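Side-chain contacts in hypothetical protein VC0714 (Vibrio cholerae O1 biovar eltor str. N16961, PDB 1U9D), which is of unknown function but belongs to the DUF1904 family and is probably a distant relative of the MIF/tautomerase proteins: residues F21-A26 and T58-E63; L36-S41 and T46-F51; D91-L96 and S101-V106. All coordinates share one frame; numbering follows the deposited sequence.

Contact 1. Residues F21-A26 and T58-E63; sequences FRAVEA and TQYFAE
One face of the Y60 ring is met by the methyl of A23, which sits almost exactly on the ring normal, 4.0 Å from the A23 CB to the ring centroid and only 5° off that normal. This is a CH-pi contact. A23 CA lies over the same face, and A23 N comes to 3.5 Å from Y60 CE2 near the ring's rim. At the phenol end the neighbour changes to R22, whose CB comes to 3.0 Å from Y60 OH, a tight approach for a carbon and an oxygen. The two long side chains cross at roughly a right angle, and the guanidinium and ring planes stand 77° apart, so the arginine passes the hydroxyl with its aliphatic stem instead of stacking on the ring. With CG anti to its own carbonyl carbon (chi1 -61°), Y60 points its ring toward the strand end, setting one face against A23 CB and its OH beside R22.

The contact belongs to the end of strand 18-22, the first strand of a beta-alpha-beta unit, and to the long loop that follows the unit's second strand, 52-55. Just past the strand, A23 adopts the left-handed helical backbone conformation, which turns the chain toward helix 26-44; E25, at the N-cap of that helix, uses OE1 to accept from the N of H27. The charged end of R22 continues beyond the tyrosine, where NE forms a salt bridge with E71 on strand 69-74. V66, from the far part of the same loop, packs on both A23 and Y60.

Contact 2. Residues L36-S41 and T46-F51; sequences LLNELS and TARNAF
L37 lies against one face of the R48 guanidinium, its CG 3.9 Å above the plane and displaced toward the rim, while N38 addresses the same group at its edge. N38 OD1 takes a bond from R48 NH1 at 2.7 Å, close to the guanidinium plane, and a weak one from NH2 at 3.2 Å; the amide and guanidinium planes are twisted 38° apart. A bend at chi3 of R48 (66°) folds the arginine back over the helix.

The setting is a helix-to-strand connection. Helix 26-44 ends, the chain reverses, and a short 3-10 turn leads into strand 52-55, so that residues just after the helix pack back on its last turns. The reversal is fastened by T46 N donating to S41 O at 3.1 Å. The F51 ring meets three helix residues obliquely: CD2 is 3.7 Å from L37 CD1, CE1 is 3.7 Å from L40 CB, and CE2 lies near S41 CA and CB. S41 OG donates to L37 O, which also receives the S41 N-H from the opposite side of its plane. A water donates to S41 OG and accepts from R48 NH1, joining serine and arginine.

Contact 3. Residues D91-L96 and S101-V106; sequences DQIRQL and SHLAVV
R94 holds the backbone carbonyl of S101 by the edge of its guanidinium. The principal bond runs from R94 NH2 to S101 O at 2.8 Å; it is nearly straight, 169° at the hydrogen, and the oxygen lies practically in the guanidinium plane. The donor meets the carbonyl almost end on, with a C=O...N angle of 173°. R94 NE adds a weak, more bent bond to the same S101 O at 3.4 Å, so one oxygen is gripped by two N-H groups, and the positive charge would be expected to polarise the carbonyl. Closer to the helix, the stem of the arginine runs past the serine side chain, with R94 CG 4.0 Å from S101 OG.

The second point of contact is apolar. I93 and L103 cross at about a right angle, bringing I93 CD1 to 3.8 Å from L103 CD2, and I93 CB lies 4.1 Å from that same methyl. L103 has CG anti to its backbone N (chi1 -178°), which carries both methyls toward the helix.

These two pairs close the second half of a beta-alpha-beta crossover: strand 69-74 leads to helix 79-97, and the chain then returns through S101 and L103 to strand 104-109, parallel to and beside strand 69-74.

A second shell positions the first. S101 OG is bonded to G98 O in the turn, tying the serine to the end of the helical region, while L103 also packs on V70 of the sheet and on I89 and T90 one turn back along the helix. I93 touches L32 of helix 26-44 as well. Next along the chain from S101, H102 meets the ring of Y67, the two planes steeply inclined to one another.

In the fold
The three contacts are spread over one small alpha/beta domain, with contacts 1 and 2 on opposite sides of its centre, their centres about 25 Å apart. Even so they touch, because strand 18-22 packs against the following helix: F21 CZ lies 3.9 Å from L36 CD1. Along the chain, contact 2 is nested within the loop that contact 1 closes. Contact 3 comes later in sequence; its centre is about 14 Å from that of contact 1, and both reach the same mixed sheet. Contacts 2 and 3, centres about 18 Å apart, meet where helices 26-44 and 79-97 pack side by side, bringing E39 and L36 against Q92.

Contact 1. Residues F21-A26 and T58-E63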
ATOM      1  N   PHE A  21      19.916 -15.603  -2.051  1.00 15.62           N
ATOM      2  CA  PHE A  21      20.725 -15.800  -0.878  1.00 15.94           C
ATOM      3  C   PHE A  21      22.059 -16.359  -1.293  1.00 16.91           C
ATOM      4  O   PHE A  21      22.107 -17.438  -1.876  1.00 16.64           O
ATOM      5  CB  PHE A  21      20.004 -16.771   0.052  1.00 15.68           C
ATOM      6  CG  PHE A  21      18.758 -16.204   0.649  1.00 16.05           C
ATOM      7  CD1 PHE A  21      18.808 -15.508   1.841  1.00 20.49           C
ATOM      8  CD2 PHE A  21      17.556 -16.307  -0.012  1.00 20.19           C
ATOM      9  CE1 PHE A  21      17.650 -14.930   2.393  1.00 22.56           C
ATOM     10  CE2 PHE A  21      16.400 -15.732   0.524  1.00 23.62           C
ATOM     11  CZ  PHE A  21      16.459 -15.050   1.744  1.00 24.01           C
ATOM     12  N   ARG A  22      23.126 -15.630  -1.002  1.00 18.17           N
ATOM     13  CA  ARG A  22      24.474 -16.004  -1.398  1.00 19.82           C
ATOM     14  C   ARG A  22      25.342 -16.139  -0.155  1.00 19.83           C
ATOM     15  O   ARG A  22      25.204 -15.351   0.780  1.00 19.61           O
ATOM     16  CB  ARG A  22      25.116 -14.906  -2.228  1.00 20.44           C
ATOM     17  CG  ARG A  22      24.352 -14.433  -3.404  1.00 26.32           C
ATOM     18  CD  ARG A  22      25.257 -13.782  -4.454  1.00 30.02           C
ATOM     19  NE  ARG A  22      24.438 -13.634  -5.614  1.00 35.20           N
ATOM     20  CZ  ARG A  22      24.636 -14.227  -6.767  1.00 34.79           C
ATOM     21  NH1 ARG A  22      25.694 -14.992  -6.987  1.00 35.73           N
ATOM     22  NH2 ARG A  22      23.764 -14.017  -7.715  1.00 34.06           N
ATOM     23  N   ALA A  23      26.264 -17.100  -0.174  1.00 20.18           N
ATOM     24  CA  ALA A  23      27.211 -17.298   0.932  1.00 20.45           C
ATOM     25  C   ALA A  23      26.522 -17.532   2.270  1.00 21.59           C
ATOM     26  O   ALA A  23      26.974 -17.076   3.324  1.00 20.78           O
ATOM     27  CB  ALA A  23      28.186 -16.107   1.009  1.00 20.68           C
ATOM     28  N   VAL A  24      25.413 -18.254   2.222  1.00 23.06           N
ATOM     29  CA  VAL A  24      24.623 -18.576   3.404  1.00 24.69           C
ATOM     30  C   VAL A  24      24.388 -20.094   3.366  1.00 24.92           C
ATOM     31  O   VAL A  24      24.062 -20.650   2.327  1.00 24.70           O
ATOM     32  CB  VAL A  24      23.251 -17.873   3.428  1.00 25.91           C
ATOM     33  CG1 VAL A  24      23.360 -16.438   3.827  1.00 27.78           C
ATOM     34  CG2 VAL A  24      22.590 -17.953   2.089  1.00 28.31           C
ATOM     35  N   GLU A  25      24.551 -20.765   4.492  1.00 24.82           N
ATOM     36  CA  GLU A  25      24.332 -22.198   4.533  1.00 25.28           C
ATOM     37  C   GLU A  25      22.878 -22.534   4.215  1.00 24.41           C
ATOM     38  O   GLU A  25      21.979 -21.807   4.619  1.00 21.82           O
ATOM     39  CB  GLU A  25      24.718 -22.747   5.897  1.00 26.08           C
ATOM     40  CG  GLU A  25      24.957 -24.244   5.869  1.00 31.57           C
ATOM     41  CD  GLU A  25      23.795 -25.027   6.435  1.00 36.71           C
ATOM     42  OE1 GLU A  25      23.470 -26.115   5.894  1.00 40.11           O
ATOM     43  OE2 GLU A  25      23.211 -24.546   7.433  1.00 41.80           O
ATOM     44  N   ALA A  26      22.677 -23.658   3.523  1.00 24.21           N
ATOM     45  CA  ALA A  26      21.381 -24.046   2.993  1.00 24.86           C
ATOM     46  C   ALA A  26      20.337 -24.173   4.095  1.00 25.17           C
ATOM     47  O   ALA A  26      19.208 -23.724   3.931  1.00 23.98           O
ATOM     48  CB  ALA A  26      21.494 -25.367   2.213  1.00 25.46           C
ATOM     49  N   THR A  58      26.904 -21.452  -5.223  1.00 31.61           N
ATOM     50  CA  THR A  58      28.244 -21.129  -5.686  1.00 30.72           C
ATOM     51  C   THR A  58      29.252 -21.144  -4.548  1.00 28.67           C
ATOM     52  O   THR A  58      28.893 -21.165  -3.368  1.00 28.46           O
ATOM     53  CB  THR A  58      28.252 -19.734  -6.305  1.00 31.15           C
ATOM     54  OG1 THR A  58      27.691 -18.796  -5.385  1.00 32.53           O
ATOM     55  CG2 THR A  58      27.327 -19.645  -7.514  1.00 33.94           C
ATOM     56  N   GLN A  59      30.526 -21.102  -4.918  1.00 25.81           N
ATOM     57  CA  GLN A  59      31.591 -21.120  -3.938  1.00 24.42           C
ATOM     58  C   GLN A  59      32.325 -19.787  -3.917  1.00 21.67           C
ATOM     59  O   GLN A  59      32.649 -19.227  -4.947  1.00 20.11           O
ATOM     60  CB  GLN A  59      32.558 -22.270  -4.201  1.00 25.43           C
ATOM     61  CG  GLN A  59      31.964 -23.705  -4.024  1.00 27.93           C
ATOM     62  CD  GLN A  59      30.948 -23.871  -2.876  1.00 33.16           C
ATOM     63  OE1 GLN A  59      31.143 -23.358  -1.762  1.00 36.42           O
ATOM     64  NE2 GLN A  59      29.874 -24.624  -3.144  1.00 36.15           N
ATOM     65  N   TYR A  60      32.600 -19.326  -2.708  1.00 20.14           N
ATOM     66  CA  TYR A  60      33.077 -17.976  -2.433  1.00 19.59           C
ATOM     67  C   TYR A  60      34.414 -18.046  -1.709  1.00 17.73           C
ATOM     68  O   TYR A  60      34.663 -18.981  -0.950  1.00 17.18           O
ATOM     69  CB  TYR A  60      32.112 -17.226  -1.516  1.00 20.14           C
ATOM     70  CG  TYR A  60      30.745 -17.061  -2.082  1.00 27.33           C
ATOM     71  CD1 TYR A  60      30.345 -15.868  -2.641  1.00 33.75           C
ATOM     72  CD2 TYR A  60      29.870 -18.126  -2.092  1.00 34.60           C
ATOM     73  CE1 TYR A  60      29.074 -15.728  -3.176  1.00 37.45           C
ATOM     74  CE2 TYR A  60      28.623 -18.007  -2.617  1.00 39.57           C
ATOM     75  CZ  TYR A  60      28.220 -16.806  -3.162  1.00 39.26           C
ATOM     76  OH  TYR A  60      26.953 -16.729  -3.700  1.00 44.34           O
ATOM     77  N   PHE A  61      35.254 -17.068  -1.999  1.00 15.88           N
ATOM     78  CA  PHE A  61      36.457 -16.767  -1.239  1.00 16.28           C
ATOM     79  C   PHE A  61      36.498 -15.286  -0.929  1.00 16.44           C
ATOM     80  O   PHE A  61      36.191 -14.444  -1.793  1.00 15.61           O
ATOM     81  CB  PHE A  61      37.709 -17.104  -2.034  1.00 15.90           C
ATOM     82  CG  PHE A  61      38.971 -16.791  -1.290  1.00 17.72           C
ATOM     83  CD1 PHE A  61      39.436 -17.635  -0.284  1.00 18.53           C
ATOM     84  CD2 PHE A  61      39.625 -15.606  -1.502  1.00 19.42           C
ATOM     85  CE1 PHE A  61      40.578 -17.311   0.440  1.00 22.79           C
ATOM     86  CE2 PHE A  61      40.763 -15.278  -0.786  1.00 20.55           C
ATOM     87  CZ  PHE A  61      41.249 -16.118   0.175  1.00 22.25           C
ATOM     88  N   ALA A  62      36.928 -14.948   0.288  1.00 16.47           N
ATOM     89  CA  ALA A  62      37.308 -13.597   0.617  1.00 17.65           C
ATOM     90  C   ALA A  62      38.336 -13.671   1.752  1.00 20.22           C
ATOM     91  O   ALA A  62      38.273 -14.579   2.579  1.00 19.47           O
ATOM     92  CB  ALA A  62      36.147 -12.781   1.028  1.00 18.26           C
ATOM     93  N   GLU A  63      39.291 -12.751   1.748  1.00 21.10           N
ATOM     94  CA  GLU A  63      40.273 -12.698   2.813  1.00 23.36           C
ATOM     95  C   GLU A  63      39.498 -12.191   4.010  1.00 22.54           C
ATOM     96  O   GLU A  63      38.730 -11.226   3.929  1.00 22.55           O
ATOM     97  CB  GLU A  63      41.458 -11.790   2.455  1.00 24.27           C
ATOM     98  CG  GLU A  63      42.503 -11.637   3.560  1.00 29.14           C
ATOM     99  CD  GLU A  63      43.918 -11.436   3.022  1.00 33.44           C
ATOM    100  OE1 GLU A  63      44.289 -12.139   2.055  1.00 34.45           O
ATOM    101  OE2 GLU A  63      44.658 -10.573   3.576  1.00 37.45           O
TER

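Contact 2. Residues L36-S41 and T46-F51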
ATOM      1  N   LEU A  36      10.556 -15.112   6.806  1.00 22.35           N
ATOM      2  CA  LEU A  36      10.730 -13.895   6.006  1.00 21.62           C
ATOM      3  C   LEU A  36       9.515 -13.594   5.162  1.00 20.37           C
ATOM      4  O   LEU A  36       9.112 -12.446   5.026  1.00 20.28           O
ATOM      5  CB  LEU A  36      11.945 -13.997   5.079  1.00 22.52           C
ATOM      6  CG  LEU A  36      13.163 -13.185   5.417  1.00 25.83           C
ATOM      7  CD1 LEU A  36      14.077 -13.194   4.185  1.00 27.17           C
ATOM      8  CD2 LEU A  36      12.803 -11.788   5.822  1.00 26.98           C
ATOM      9  N   LEU A  37       8.935 -14.611   4.556  1.00 18.88           N
ATOM     10  CA  LEU A  37       7.747 -14.405   3.738  1.00 19.34           C
ATOM     11  C   LEU A  37       6.605 -13.805   4.574  1.00 19.85           C
ATOM     12  O   LEU A  37       5.939 -12.860   4.153  1.00 19.38           O
ATOM     13  CB  LEU A  37       7.304 -15.721   3.073  1.00 19.43           C
ATOM     14  CG  LEU A  37       6.067 -15.619   2.202  1.00 20.45           C
ATOM     15  CD1 LEU A  37       6.212 -14.523   1.156  1.00 20.99           C
ATOM     16  CD2 LEU A  37       5.791 -16.959   1.540  1.00 22.56           C
ATOM     17  N   ASN A  38       6.407 -14.337   5.773  1.00 20.55           N
ATOM     18  CA  ASN A  38       5.397 -13.832   6.684  1.00 21.32           C
ATOM     19  C   ASN A  38       5.619 -12.354   6.988  1.00 21.11           C
ATOM     20  O   ASN A  38       4.710 -11.536   6.826  1.00 20.86           O
ATOM     21  CB  ASN A  38       5.404 -14.615   7.998  1.00 21.99           C
ATOM     22  CG  ASN A  38       4.810 -16.000   7.869  1.00 24.45           C
ATOM     23  OD1 ASN A  38       4.043 -16.291   6.961  1.00 26.36           O
ATOM     24  ND2 ASN A  38       5.171 -16.865   8.806  1.00 27.44           N
ATOM     25  N   GLU A  39       6.834 -12.009   7.393  1.00 21.42           N
ATOM     26  CA  GLU A  39       7.142 -10.630   7.772  1.00 22.47           C
ATOM     27  C   GLU A  39       7.137  -9.636   6.603  1.00 22.28           C
ATOM     28  O   GLU A  39       6.570  -8.541   6.728  1.00 21.87           O
ATOM     29  CB  GLU A  39       8.444 -10.531   8.581  1.00 23.79           C
ATOM     30  CG  GLU A  39       8.469  -9.260   9.420  1.00 28.63           C
ATOM     31  CD  GLU A  39       9.603  -9.156  10.432  1.00 36.10           C
ATOM     32  OE1 GLU A  39      10.456 -10.066  10.513  1.00 40.26           O
ATOM     33  OE2 GLU A  39       9.640  -8.129  11.156  1.00 38.98           O
ATOM     34  N   LEU A  40       7.723 -10.005   5.466  1.00 21.22           N
ATOM     35  CA  LEU A  40       7.755  -9.099   4.304  1.00 21.42           C
ATOM     36  C   LEU A  40       6.391  -8.884   3.663  1.00 22.41           C
ATOM     37  O   LEU A  40       6.065  -7.775   3.252  1.00 22.78           O
ATOM     38  CB  LEU A  40       8.749  -9.587   3.258  1.00 20.71           C
ATOM     39  CG  LEU A  40      10.200  -9.600   3.729  1.00 22.21           C
ATOM     40  CD1 LEU A  40      11.107 -10.190   2.649  1.00 22.44           C
ATOM     41  CD2 LEU A  40      10.664  -8.200   4.098  1.00 24.45           C
ATOM     42  N   SER A  41       5.576  -9.923   3.578  1.00 23.57           N
ATOM     43  CA  SER A  41       4.285  -9.760   2.916  1.00 24.37           C
ATOM     44  C   SER A  41       3.375  -8.851   3.752  1.00 25.51           C
ATOM     45  O   SER A  41       2.640  -8.039   3.195  1.00 25.16           O
ATOM     46  CB  SER A  41       3.637 -11.103   2.582  1.00 24.45           C
ATOM     47  OG  SER A  41       3.437 -11.879   3.727  1.00 25.81           O
ATOM     48  N   THR A  46       1.744  -6.954   0.447  1.00 33.01           N
ATOM     49  CA  THR A  46       1.845  -7.555  -0.866  1.00 32.88           C
ATOM     50  C   THR A  46       1.474  -9.044  -0.774  1.00 30.96           C
ATOM     51  O   THR A  46       1.659  -9.692   0.260  1.00 31.53           O
ATOM     52  CB  THR A  46       3.281  -7.313  -1.391  1.00 33.55           C
ATOM     53  OG1 THR A  46       3.369  -5.981  -1.938  1.00 35.77           O
ATOM     54  CG2 THR A  46       3.637  -8.223  -2.563  1.00 34.98           C
ATOM     55  N   ALA A  47       0.928  -9.576  -1.857  1.00 28.43           N
ATOM     56  CA  ALA A  47       0.544 -10.977  -1.901  1.00 26.81           C
ATOM     57  C   ALA A  47       1.757 -11.853  -1.608  1.00 24.92           C
ATOM     58  O   ALA A  47       2.823 -11.581  -2.077  1.00 23.16           O
ATOM     59  CB  ALA A  47      -0.023 -11.320  -3.281  1.00 27.03           C
ATOM     60  N   ARG A  48       1.556 -12.927  -0.864  1.00 24.66           N
ATOM     61  CA  ARG A  48       2.600 -13.915  -0.608  1.00 24.16           C
ATOM     62  C   ARG A  48       3.202 -14.558  -1.872  1.00 23.93           C
ATOM     63  O   ARG A  48       4.389 -14.903  -1.884  1.00 23.31           O
ATOM     64  CB  ARG A  48       2.057 -14.995   0.319  1.00 24.43           C
ATOM     65  CG  ARG A  48       1.661 -14.458   1.660  1.00 25.23           C
ATOM     66  CD  ARG A  48       0.892 -15.436   2.510  1.00 26.35           C
ATOM     67  NE  ARG A  48       1.737 -16.569   2.886  1.00 26.25           N
ATOM     68  CZ  ARG A  48       2.573 -16.574   3.900  1.00 26.18           C
ATOM     69  NH1 ARG A  48       2.672 -15.530   4.704  1.00 28.78           N
ATOM     70  NH2 ARG A  48       3.292 -17.663   4.131  1.00 27.27           N
ATOM     71  N   ASN A  49       2.405 -14.734  -2.925  1.00 24.33           N
ATOM     72  CA  ASN A  49       2.920 -15.279  -4.184  1.00 25.12           C
ATOM     73  C   ASN A  49       3.681 -14.263  -5.056  1.00 25.21           C
ATOM     74  O   ASN A  49       4.138 -14.607  -6.140  1.00 26.58           O
ATOM     75  CB  ASN A  49       1.824 -16.015  -4.975  1.00 25.81           C
ATOM     76  CG  ASN A  49       0.704 -15.107  -5.429  1.00 28.65           C
ATOM     77  OD1 ASN A  49       0.710 -13.907  -5.176  1.00 31.71           O
ATOM     78  ND2 ASN A  49      -0.293 -15.700  -6.092  1.00 32.46           N
ATOM     79  N   ALA A  50       3.838 -13.031  -4.574  1.00 24.37           N
ATOM     80  CA  ALA A  50       4.607 -12.004  -5.260  1.00 24.16           C
ATOM     81  C   ALA A  50       6.123 -12.106  -4.967  1.00 23.08           C
ATOM     82  O   ALA A  50       6.903 -11.470  -5.668  1.00 26.55           O
ATOM     83  CB  ALA A  50       4.102 -10.617  -4.868  1.00 24.43           C
ATOM     84  N   PHE A  51       6.529 -12.923  -3.990  1.00 21.14           N
ATOM     85  CA  PHE A  51       7.927 -13.054  -3.599  1.00 19.74           C
ATOM     86  C   PHE A  51       8.499 -14.361  -4.136  1.00 19.88           C
ATOM     87  O   PHE A  51       7.803 -15.379  -4.199  1.00 19.30           O
ATOM     88  CB  PHE A  51       8.079 -13.045  -2.068  1.00 20.03           C
ATOM     89  CG  PHE A  51       7.571 -11.801  -1.406  1.00 18.55           C
ATOM     90  CD1 PHE A  51       8.451 -10.832  -0.952  1.00 20.48           C
ATOM     91  CD2 PHE A  51       6.221 -11.619  -1.190  1.00 19.74           C
ATOM     92  CE1 PHE A  51       7.992  -9.670  -0.369  1.00 21.14           C
ATOM     93  CE2 PHE A  51       5.755 -10.463  -0.569  1.00 21.12           C
ATOM     94  CZ  PHE A  51       6.650  -9.491  -0.168  1.00 21.48           C
TER
HETATM   95  O   HOH W   1       1.266 -12.726   5.154  1.00 49.05           O

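Contact 3. Residues D91-L96 and S101-V106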
ATOM      1  N   ASP A  91      17.629  -8.566  10.640  1.00 24.90           N
ATOM      2  CA  ASP A  91      17.171  -9.034  11.940  1.00 26.60           C
ATOM      3  C   ASP A  91      16.814 -10.521  11.958  1.00 26.31           C
ATOM      4  O   ASP A  91      17.227 -11.245  12.866  1.00 26.72           O
ATOM      5  CB  ASP A  91      16.014  -8.147  12.428  1.00 27.12           C
ATOM      6  CG  ASP A  91      16.508  -6.805  12.982  1.00 33.24           C
ATOM      7  OD1 ASP A  91      17.741  -6.672  13.208  1.00 40.63           O
ATOM      8  OD2 ASP A  91      15.759  -5.821  13.225  1.00 40.23           O
ATOM      9  N   GLN A  92      16.122 -11.012  10.941  1.00 25.64           N
ATOM     10  CA  GLN A  92      15.855 -12.443  10.864  1.00 25.69           C
ATOM     11  C   GLN A  92      17.107 -13.298  10.689  1.00 26.01           C
ATOM     12  O   GLN A  92      17.277 -14.310  11.375  1.00 25.90           O
ATOM     13  CB  GLN A  92      14.853 -12.717   9.759  1.00 26.03           C
ATOM     14  CG  GLN A  92      13.503 -12.095  10.095  1.00 27.90           C
ATOM     15  CD  GLN A  92      12.326 -12.883   9.579  1.00 31.08           C
ATOM     16  OE1 GLN A  92      11.184 -12.437   9.710  1.00 34.44           O
ATOM     17  NE2 GLN A  92      12.589 -14.029   8.966  1.00 31.72           N
ATOM     18  N   ILE A  93      18.009 -12.885   9.802  1.00 26.05           N
ATOM     19  CA  ILE A  93      19.269 -13.592   9.637  1.00 27.60           C
ATOM     20  C   ILE A  93      20.085 -13.587  10.945  1.00 28.10           C
ATOM     21  O   ILE A  93      20.705 -14.584  11.276  1.00 28.48           O
ATOM     22  CB  ILE A  93      20.095 -13.021   8.443  1.00 28.18           C
ATOM     23  CG1 ILE A  93      19.753 -13.754   7.149  1.00 30.13           C
ATOM     24  CG2 ILE A  93      21.575 -13.186   8.665  1.00 29.03           C
ATOM     25  CD1 ILE A  93      18.949 -12.962   6.185  1.00 32.01           C
ATOM     26  N   ARG A  94      20.072 -12.487  11.681  1.00 29.36           N
ATOM     27  CA  ARG A  94      20.825 -12.405  12.941  1.00 31.33           C
ATOM     28  C   ARG A  94      20.338 -13.389  13.990  1.00 32.29           C
ATOM     29  O   ARG A  94      21.123 -13.927  14.786  1.00 32.35           O
ATOM     30  CB  ARG A  94      20.779 -10.996  13.496  1.00 31.86           C
ATOM     31  CG  ARG A  94      21.597 -10.072  12.644  1.00 34.99           C
ATOM     32  CD  ARG A  94      22.068  -8.837  13.287  1.00 39.27           C
ATOM     33  NE  ARG A  94      23.387  -8.468  12.783  1.00 43.74           N
ATOM     34  CZ  ARG A  94      23.881  -7.241  12.825  1.00 47.48           C
ATOM     35  NH1 ARG A  94      23.180  -6.243  13.354  1.00 48.45           N
ATOM     36  NH2 ARG A  94      25.094  -7.005  12.341  1.00 49.41           N
ATOM     37  N   GLN A  95      19.038 -13.630  13.972  1.00 32.73           N
ATOM     38  CA  GLN A  95      18.433 -14.643  14.812  1.00 33.91           C
ATOM     39  C   GLN A  95      19.003 -16.029  14.612  1.00 33.55           C
ATOM     40  O   GLN A  95      19.093 -16.791  15.556  1.00 33.37           O
ATOM     41  CB  GLN A  95      16.941 -14.700  14.527  1.00 34.68           C
ATOM     42  CG  GLN A  95      16.165 -15.408  15.580  1.00 38.17           C
ATOM     43  CD  GLN A  95      15.033 -14.551  16.061  1.00 43.55           C
ATOM     44  OE1 GLN A  95      14.014 -14.444  15.377  1.00 46.57           O
ATOM     45  NE2 GLN A  95      15.210 -13.905  17.220  1.00 46.81           N
ATOM     46  N   LEU A  96      19.361 -16.366  13.380  1.00 33.16           N
ATOM     47  CA  LEU A  96      19.869 -17.696  13.071  1.00 33.94           C
ATOM     48  C   LEU A  96      21.394 -17.746  13.031  1.00 34.35           C
ATOM     49  O   LEU A  96      21.961 -18.802  13.255  1.00 35.04           O
ATOM     50  CB  LEU A  96      19.282 -18.182  11.748  1.00 33.44           C
ATOM     51  CG  LEU A  96      17.758 -18.041  11.698  1.00 34.75           C
ATOM     52  CD1 LEU A  96      17.224 -18.125  10.270  1.00 36.85           C
ATOM     53  CD2 LEU A  96      17.109 -19.089  12.577  1.00 35.19           C
ATOM     54  N   SER A 101      26.901 -10.978  13.225  1.00 47.35           N
ATOM     55  CA  SER A 101      27.203 -11.430  11.874  1.00 46.14           C
ATOM     56  C   SER A 101      27.041 -10.196  11.018  1.00 44.00           C
ATOM     57  O   SER A 101      26.353  -9.272  11.424  1.00 44.82           O
ATOM     58  CB  SER A 101      26.228 -12.530  11.433  1.00 46.39           C
ATOM     59  OG  SER A 101      24.876 -12.144  11.675  1.00 47.43           O
ATOM     60  N   HIS A 102      27.674 -10.153   9.856  1.00 41.27           N
ATOM     61  CA  HIS A 102      27.704  -8.918   9.067  1.00 38.93           C
ATOM     62  C   HIS A 102      26.984  -8.964   7.700  1.00 35.12           C
ATOM     63  O   HIS A 102      27.599  -8.851   6.652  1.00 35.05           O
ATOM     64  CB  HIS A 102      29.159  -8.504   8.901  1.00 39.49           C
ATOM     65  CG  HIS A 102      29.813  -8.151  10.197  1.00 42.34           C
ATOM     66  ND1 HIS A 102      29.343  -7.138  11.006  1.00 46.23           N
ATOM     67  CD2 HIS A 102      30.866  -8.699  10.846  1.00 45.45           C
ATOM     68  CE1 HIS A 102      30.098  -7.059  12.089  1.00 48.34           C
ATOM     69  NE2 HIS A 102      31.028  -7.998  12.017  1.00 47.78           N
ATOM     70  N   LEU A 103      25.674  -9.087   7.733  1.00 30.79           N
ATOM     71  CA  LEU A 103      24.905  -9.350   6.529  1.00 27.67           C
ATOM     72  C   LEU A 103      24.941  -8.155   5.579  1.00 23.72           C
ATOM     73  O   LEU A 103      24.755  -7.027   6.015  1.00 22.21           O
ATOM     74  CB  LEU A 103      23.452  -9.650   6.889  1.00 27.93           C
ATOM     75  CG  LEU A 103      22.554  -9.986   5.693  1.00 29.44           C
ATOM     76  CD1 LEU A 103      22.837 -11.359   5.151  1.00 29.67           C
ATOM     77  CD2 LEU A 103      21.079  -9.855   6.056  1.00 31.27           C
ATOM     78  N   ALA A 104      25.164  -8.413   4.292  1.00 20.06           N
ATOM     79  CA  ALA A 104      24.963  -7.412   3.252  1.00 17.74           C
ATOM     80  C   ALA A 104      23.585  -7.646   2.601  1.00 16.77           C
ATOM     81  O   ALA A 104      23.225  -8.774   2.328  1.00 17.14           O
ATOM     82  CB  ALA A 104      26.037  -7.530   2.194  1.00 18.59           C
ATOM     83  N   VAL A 105      22.820  -6.594   2.360  1.00 16.58           N
ATOM     84  CA  VAL A 105      21.547  -6.709   1.635  1.00 16.07           C
ATOM     85  C   VAL A 105      21.675  -5.696   0.522  1.00 16.47           C
ATOM     86  O   VAL A 105      21.926  -4.515   0.788  1.00 16.73           O
ATOM     87  CB  VAL A 105      20.336  -6.362   2.495  1.00 16.25           C
ATOM     88  CG1 VAL A 105      19.068  -6.396   1.636  1.00 15.42           C
ATOM     89  CG2 VAL A 105      20.177  -7.299   3.704  1.00 17.23           C
ATOM     90  N   VAL A 106      21.530  -6.114  -0.720  1.00 15.12           N
ATOM     91  CA  VAL A 106      21.744  -5.191  -1.838  1.00 15.47           C
ATOM     92  C   VAL A 106      20.509  -5.200  -2.739  1.00 14.78           C
ATOM     93  O   VAL A 106      20.053  -6.267  -3.120  1.00 14.98           O
ATOM     94  CB  VAL A 106      23.017  -5.581  -2.656  1.00 15.78           C
ATOM     95  CG1 VAL A 106      22.900  -6.869  -3.291  1.00 19.80           C
ATOM     96  CG2 VAL A 106      23.293  -4.556  -3.743  1.00 19.39           C
TER